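Long-range contact in P-granule scaffold (Caenorhabditis japonica, PDB 5W4A), which probably acts as a scaffold of P granules, the germ granules of nematodes, and is thought to bind RNA and help repress mRNA: residues A118-L123 with T147-E152. Numbering follows the deposited sequence.
Sequences AAKKKL and TINSEE
Lys120 and Asn149 lie alongside each other, their side chains running in opposite directions, and this sliding fit is the tight part of the contact. With CG anti to the carbonyl carbon (chi1 -73°) and the chain extended beyond it, the lysine methylenes run past the amide oxygen: Asn149 OD1 sits 3.1 Å from Lys120 CG and almost as near to CB and CD. That oxygen is buried against aliphatic carbon and has no hydrogen-bond partner in the model. The other arm of the amide reaches back to the helix, where Asn149 ND2 gives a weak, bent hydrogen bond (134°) to Lys120 O at 3.2 Å. An alanine in place of Asn149 would probably leave Lys120 O without this side-chain donor and open a gap beside the lysine methylenes.

Toward solvent the fit loosens and water takes over. Lys120 NZ donates to a water at 2.8 Å, and the same water lies within hydrogen-bonding distance of Ile148 O and Ser150 O, linking the ammonium to these two backbone carbonyls. Glu151 OE2 stays 4.3 Å from Lys120 NZ, beyond a salt bridge, though its charge probably still favours the ammonium there.

The contact lies at the surface, joining the early part of helix 116-131 to the C-terminal end of helix 136-148, a helical hairpin. Inward, Leu123 and Ile148 both pack on Leu111, and Thr147 and Ser150 touch the next helix, 153-160.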
# COMPACT_ATOMS: atom_id res chain seq x y z
N ALA C 118 12.96 0.41 21.54
CA ALA C 118 11.70 0.98 22.03
C ALA C 118 11.19 2.10 21.12
O ALA C 118 9.98 2.22 20.88
CB ALA C 118 11.89 1.50 23.46
N ALA C 119 12.10 2.94 20.61
CA ALA C 119 11.70 3.92 19.61
C ALA C 119 11.11 3.24 18.38
O ALA C 119 10.08 3.68 17.85
CB ALA C 119 12.90 4.78 19.21
N LYS C 120 11.75 2.17 17.92
CA LYS C 120 11.28 1.50 16.71
C LYS C 120 9.91 0.84 16.92
O LYS C 120 9.11 0.79 15.99
CB LYS C 120 12.32 0.49 16.23
CG LYS C 120 13.56 1.14 15.60
CD LYS C 120 14.45 0.12 14.88
CE LYS C 120 15.53 0.80 14.06
NZ LYS C 120 16.50 -0.19 13.51
N LYS C 121 9.61 0.35 18.13
CA LYS C 121 8.28 -0.20 18.37
C LYS C 121 7.23 0.91 18.43
O LYS C 121 6.12 0.76 17.90
CB LYS C 121 8.25 -1.02 19.66
CG LYS C 121 9.42 -1.99 19.85
CD LYS C 121 9.85 -2.75 18.59
CE LYS C 121 8.94 -3.94 18.30
NZ LYS C 121 9.42 -4.76 17.15
N LYS C 122 7.55 2.03 19.09
CA LYS C 122 6.64 3.18 19.08
C LYS C 122 6.45 3.69 17.67
O LYS C 122 5.33 4.02 17.26
CB LYS C 122 7.18 4.32 19.97
CG LYS C 122 6.98 4.10 21.45
CD LYS C 122 7.48 5.29 22.26
CE LYS C 122 7.68 4.93 23.73
NZ LYS C 122 8.75 3.91 23.90
N LEU C 123 7.54 3.75 16.90
CA LEU C 123 7.42 4.21 15.52
C LEU C 123 6.61 3.22 14.69
O LEU C 123 5.84 3.64 13.83
CB LEU C 123 8.80 4.42 14.88
CG LEU C 123 9.52 5.72 15.27
CD1 LEU C 123 10.80 5.86 14.51
CD2 LEU C 123 8.65 6.95 15.06
N THR C 147 10.53 1.10 6.26
CA THR C 147 11.86 0.90 5.69
C THR C 147 12.94 0.92 6.77
O THR C 147 13.80 0.02 6.83
CB THR C 147 12.10 1.98 4.63
OG1 THR C 147 11.18 1.79 3.56
CG2 THR C 147 13.52 1.88 4.07
N ILE C 148 12.90 1.92 7.66
CA ILE C 148 13.85 2.06 8.77
C ILE C 148 13.81 0.82 9.67
O ILE C 148 14.86 0.34 10.14
CB ILE C 148 13.53 3.34 9.57
CG1 ILE C 148 13.85 4.59 8.73
CG2 ILE C 148 14.28 3.35 10.91
CD1 ILE C 148 13.15 5.84 9.28
N ASN C 149 12.62 0.28 9.91
CA ASN C 149 12.45 -0.85 10.82
C ASN C 149 12.75 -2.19 10.16
O ASN C 149 12.73 -3.22 10.86
CB ASN C 149 11.03 -0.84 11.37
CG ASN C 149 10.86 0.13 12.52
OD1 ASN C 149 11.84 0.60 13.11
ND2 ASN C 149 9.62 0.43 12.86
N SER C 150 13.01 -2.21 8.86
CA SER C 150 13.34 -3.45 8.16
C SER C 150 14.74 -3.90 8.56
O SER C 150 15.66 -3.10 8.72
CB SER C 150 13.29 -3.25 6.65
OG SER C 150 11.97 -3.01 6.24
N GLU C 151 14.91 -5.20 8.73
CA GLU C 151 16.22 -5.69 9.18
C GLU C 151 17.11 -6.20 8.06
O GLU C 151 18.32 -5.98 8.10
CB GLU C 151 16.04 -6.76 10.26
CG GLU C 151 15.71 -6.17 11.65
CD GLU C 151 16.85 -5.32 12.23
OE1 GLU C 151 18.03 -5.53 11.83
OE2 GLU C 151 16.57 -4.44 13.07
N GLU C 152 16.56 -6.87 7.06
CA GLU C 152 17.31 -7.48 5.98
C GLU C 152 16.90 -6.84 4.66
O GLU C 152 15.83 -6.22 4.56
CB GLU C 152 17.09 -9.01 5.93
CG GLU C 152 17.50 -9.75 7.20
CD GLU C 152 18.94 -9.47 7.61
OE1 GLU C 152 19.78 -9.18 6.72
OE2 GLU C 152 19.23 -9.51 8.83
O HOH W 1 16.01 -2.02 11.42